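Local coordinates for PUA domain-containing protein (Archaeoglobus fulgidus DSM 4304, PDB 2Q07) that has no firmly established function but, as the C-terminal part of an archaeosine synthase family member, probably binds RNA in the course of tRNA modification, at residues A223-K228 against V261-N266; V233-F238 against G242-G247. All coordinates share one frame; numbering follows the deposited sequence.

Interaction 1 (A223-K228 against V261-N266); sequences AYLLEK and VVVFHN
Leu225 and Leu226 on one side, Val263 and His265 on the other, show how a helix can pack on a strand through two successive residues: the end of a pre-PUA helix lies across a strand of the PUA domain, the segment axes 8.6 Å apart and turned by 72°. Leu225 reaches down first, CD1 touching Val263 CG2 at 3.9 Å, with Ile217 and Ile230 also against it. Val263 divides its two methyl branches between the leucines, since its CG1 lies 4.2 Å from Leu226 CB. Leu226 then continues along the strand: its CG stands anti to the backbone N (chi1 -175°), which carries the branch out over the imidazole, while Thr232 and Phe270 touch the same side chain. The interaction is a CH-pi contact, Leu226 CD1 sitting over one face of the His265 ring, 3.4 Å from the centroid and 26° off the normal. Replacing His265 with an alanine would probably leave Leu226 CD1 without the flat surface beneath it and open a gap at this end of the interface. The methyl lies toward the rim, and its nearest ring atom is unusually close: Leu226 CD1 to His265 ND1, 3.1 Å.

Interaction 2 (V233-F238 against G242-G247); sequences VEIGDF and GTIFAG
Ile235 and Ile244 approach through contrasting first torsions. In Ile235, CG1 is tucked between the backbone N and the carbonyl carbon (chi1 66°), whereas in Ile244 the same branch stands anti to the carbonyl carbon (chi1 -67°). From there each chain runs out extended to its CD1, and the two side chains cross at about a right angle, with Ile235 CD1 and Ile244 CD1 4.1 Å apart. The two meet inside the PUA pseudobarrel, across its core: strands 232-235 and 243-245 are not neighbours in the sheet, and the CA atoms of Ile235 and Ile244 are 8.4 Å apart, bridged by side chains instead of by backbone pairing. Phe264, from strand 261-265, touches both isoleucines, and Val293 of strand 289-297 adds a further apolar wall to Ile244.

The second branch of Ile244 has its own partner. Its CG2 comes up to the edge of the Phe238 ring, near the ring plane, and lies 4.2 Å from Phe238 CZ. The aromatic ring is brought there by the bend that follows strand 232-235, where Asp237 is the centre of an inverse gamma turn closed by a weak bond from Phe238 N to Gly236 O, 3.1 Å. The same Gly236 O sits 3.4 Å above the plane of the Phe238 ring, toward its rim. Glycine suits position 236, because a β-carbon there would lie 3.0 Å from Phe238 CE2, too close.

Everything exchanged between the two segments is therefore hydrocarbon against hydrocarbon. Such contacts have little directional preference, so the join probably depends on complementary shape and on the exclusion of water, with the isoleucines buried and the phenylalanine only partly so.

Followed from the N terminus, the chain leaves helix 219-227, which belongs to interaction 1, and enters strand 232-235, the start of interaction 2. That second contact closes quickly, across a short turn, when strand 243-245 comes back. Only after strand 249-252 does the chain reach 261-266 and complete interaction 1, so the short loop sits wholly within the long one. The wider closure ties the pre-PUA region to the PUA sheet; the tighter one joins two strands of the PUA domain through its interior. The two meet where strands 232-235 and 261-265 run side by side: His265 N and Val233 O, 3.0 Å apart, are probably hydrogen-bonded.

Interaction 1 (A223-K228 against V261-N266)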
# COMPACT_ATOMS: atom_id res chain seq x y z
N ALA A 223 9.62 14.41 12.27
CA ALA A 223 9.45 15.28 13.44
C ALA A 223 8.17 14.90 14.15
O ALA A 223 8.13 14.80 15.38
CB ALA A 223 9.40 16.75 13.00
N TYR A 224 7.11 14.68 13.38
CA TYR A 224 5.83 14.29 13.95
C TYR A 224 5.95 12.94 14.66
O TYR A 224 5.48 12.79 15.78
CB TYR A 224 4.76 14.22 12.87
CG TYR A 224 3.42 13.78 13.41
CD1 TYR A 224 2.61 14.66 14.13
CD2 TYR A 224 2.96 12.47 13.22
CE1 TYR A 224 1.38 14.26 14.64
CE2 TYR A 224 1.73 12.06 13.74
CZ TYR A 224 0.95 12.96 14.44
OH TYR A 224 -0.27 12.56 14.94
N LEU A 225 6.56 11.97 13.99
CA LEU A 225 6.74 10.63 14.57
C LEU A 225 7.58 10.69 15.86
O LEU A 225 7.31 9.96 16.82
CB LEU A 225 7.41 9.68 13.56
CG LEU A 225 6.68 9.35 12.25
CD1 LEU A 225 7.60 8.58 11.31
CD2 LEU A 225 5.44 8.55 12.55
N LEU A 226 8.59 11.55 15.86
CA LEU A 226 9.46 11.71 17.02
C LEU A 226 8.62 12.25 18.19
O LEU A 226 8.76 11.79 19.32
CB LEU A 226 10.60 12.68 16.70
CG LEU A 226 11.68 12.88 17.76
CD1 LEU A 226 12.30 11.54 18.11
CD2 LEU A 226 12.75 13.83 17.24
N GLU A 227 7.77 13.22 17.89
CA GLU A 227 6.89 13.82 18.89
C GLU A 227 6.01 12.77 19.55
O GLU A 227 5.96 12.65 20.78
CB GLU A 227 5.96 14.85 18.25
CG GLU A 227 6.52 16.25 18.11
CD GLU A 227 5.60 17.14 17.30
OE1 GLU A 227 4.39 17.21 17.63
OE2 GLU A 227 6.07 17.77 16.33
N LYS A 228 5.29 12.02 18.72
CA LYS A 228 4.39 10.99 19.22
C LYS A 228 5.15 9.76 19.69
O LYS A 228 4.56 8.73 20.02
CB LYS A 228 3.39 10.61 18.12
CG LYS A 228 2.64 11.81 17.56
CD LYS A 228 1.96 12.60 18.67
CE LYS A 228 1.23 13.82 18.13
NZ LYS A 228 0.70 14.67 19.24
N VAL A 261 11.09 1.90 8.54
CA VAL A 261 11.69 3.22 8.51
C VAL A 261 11.53 3.71 9.94
O VAL A 261 10.43 3.69 10.50
CB VAL A 261 10.95 4.19 7.55
CG1 VAL A 261 11.47 5.61 7.73
CG2 VAL A 261 11.14 3.76 6.11
N VAL A 262 12.64 4.13 10.55
CA VAL A 262 12.60 4.60 11.92
C VAL A 262 13.19 6.00 12.01
O VAL A 262 13.90 6.46 11.11
CB VAL A 262 13.40 3.66 12.86
CG1 VAL A 262 12.83 2.25 12.79
CG2 VAL A 262 14.87 3.66 12.49
N VAL A 263 12.88 6.69 13.10
CA VAL A 263 13.38 8.03 13.33
C VAL A 263 14.25 7.97 14.57
O VAL A 263 13.75 7.76 15.68
CB VAL A 263 12.22 9.02 13.57
CG1 VAL A 263 12.77 10.37 13.98
CG2 VAL A 263 11.37 9.13 12.31
N PHE A 264 15.56 8.12 14.38
CA PHE A 264 16.52 8.10 15.49
C PHE A 264 16.74 9.52 15.99
O PHE A 264 16.44 10.49 15.29
CB PHE A 264 17.84 7.47 15.03
CG PHE A 264 18.52 8.21 13.91
CD1 PHE A 264 19.32 9.32 14.16
CD2 PHE A 264 18.37 7.78 12.59
CE1 PHE A 264 19.97 10.00 13.12
CE2 PHE A 264 19.00 8.45 11.55
CZ PHE A 264 19.80 9.56 11.81
N HIS A 265 17.26 9.66 17.21
CA HIS A 265 17.49 10.98 17.78
C HIS A 265 18.35 11.00 19.06
O HIS A 265 18.45 10.00 19.77
CB HIS A 265 16.14 11.63 18.12
CG HIS A 265 15.41 10.95 19.24
ND1 HIS A 265 14.70 9.78 19.06
CD2 HIS A 265 15.34 11.23 20.56
CE1 HIS A 265 14.22 9.37 20.22
NE2 HIS A 265 14.60 10.24 21.15
N ASN A 266 18.97 12.15 19.33
CA ASN A 266 19.74 12.38 20.55
C ASN A 266 19.55 13.86 20.91
O ASN A 266 18.64 14.50 20.40
CB ASN A 266 21.23 12.03 20.40
CG ASN A 266 21.90 12.70 19.24
OD1 ASN A 266 21.64 13.85 18.91
ND2 ASN A 266 22.81 11.97 18.61

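Interaction 2 (V233-F238 against G242-G247)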
# COMPACT_ATOMS: atom_id res chain seq x y z
N VAL A 233 13.94 5.78 17.93
CA VAL A 233 15.05 5.11 18.58
C VAL A 233 15.99 6.18 19.13
O VAL A 233 16.41 7.09 18.41
CB VAL A 233 15.81 4.18 17.59
CG1 VAL A 233 14.81 3.45 16.68
CG2 VAL A 233 16.79 4.96 16.77
N GLU A 234 16.28 6.08 20.42
CA GLU A 234 17.18 7.03 21.06
C GLU A 234 18.59 6.49 20.92
O GLU A 234 18.83 5.32 21.17
CB GLU A 234 16.83 7.18 22.54
CG GLU A 234 17.66 8.23 23.26
CD GLU A 234 17.34 8.29 24.74
OE1 GLU A 234 16.14 8.27 25.09
OE2 GLU A 234 18.29 8.36 25.54
N ILE A 235 19.52 7.36 20.53
CA ILE A 235 20.90 6.96 20.34
C ILE A 235 21.90 7.77 21.17
O ILE A 235 21.56 8.79 21.78
CB ILE A 235 21.29 7.07 18.84
CG1 ILE A 235 21.27 8.54 18.41
CG2 ILE A 235 20.30 6.27 17.98
CD1 ILE A 235 21.83 8.77 17.03
N GLY A 236 23.15 7.31 21.18
CA GLY A 236 24.18 8.01 21.93
C GLY A 236 24.52 9.34 21.30
O GLY A 236 24.09 9.64 20.19
N ASP A 237 25.31 10.13 22.01
CA ASP A 237 25.75 11.44 21.54
C ASP A 237 27.01 11.37 20.69
O ASP A 237 28.06 11.88 21.09
CB ASP A 237 26.00 12.37 22.73
CG ASP A 237 24.77 13.18 23.11
OD1 ASP A 237 23.76 12.57 23.49
OD2 ASP A 237 24.84 14.42 23.03
N PHE A 238 26.91 10.74 19.53
CA PHE A 238 28.04 10.62 18.61
C PHE A 238 27.65 11.17 17.24
O PHE A 238 26.47 11.29 16.92
CB PHE A 238 28.47 9.16 18.51
CG PHE A 238 27.33 8.21 18.26
CD1 PHE A 238 26.84 8.00 16.98
CD2 PHE A 238 26.72 7.54 19.33
CE1 PHE A 238 25.77 7.14 16.76
CE2 PHE A 238 25.65 6.69 19.12
CZ PHE A 238 25.17 6.48 17.84
N GLY A 242 26.35 7.30 8.18
CA GLY A 242 26.03 6.06 7.50
C GLY A 242 25.43 4.94 8.33
O GLY A 242 24.33 4.47 8.03
N THR A 243 26.14 4.51 9.37
CA THR A 243 25.67 3.40 10.20
C THR A 243 25.57 3.69 11.69
O THR A 243 26.34 4.48 12.24
CB THR A 243 26.59 2.16 10.04
OG1 THR A 243 26.67 1.79 8.66
CG2 THR A 243 26.04 0.98 10.84
N ILE A 244 24.62 3.03 12.35
CA ILE A 244 24.41 3.14 13.79
C ILE A 244 24.33 1.70 14.31
O ILE A 244 23.36 0.99 14.04
CB ILE A 244 23.10 3.88 14.13
CG1 ILE A 244 23.21 5.34 13.70
CG2 ILE A 244 22.82 3.79 15.63
CD1 ILE A 244 21.92 6.11 13.86
N PHE A 245 25.36 1.27 15.04
CA PHE A 245 25.38 -0.09 15.56
C PHE A 245 24.48 -0.22 16.78
O PHE A 245 24.11 0.78 17.40
CB PHE A 245 26.81 -0.52 15.91
CG PHE A 245 27.74 -0.55 14.72
CD1 PHE A 245 28.47 0.57 14.35
CD2 PHE A 245 27.87 -1.71 13.96
CE1 PHE A 245 29.31 0.54 13.25
CE2 PHE A 245 28.71 -1.75 12.85
CZ PHE A 245 29.44 -0.62 12.49
N ALA A 246 24.14 -1.45 17.14
CA ALA A 246 23.26 -1.71 18.28
C ALA A 246 23.79 -1.08 19.56
O ALA A 246 23.03 -0.53 20.36
CB ALA A 246 23.07 -3.20 18.46
N GLY A 247 25.10 -1.15 19.76
CA GLY A 247 25.72 -0.58 20.94
C GLY A 247 25.49 0.92 21.10
O GLY A 247 25.60 1.45 22.20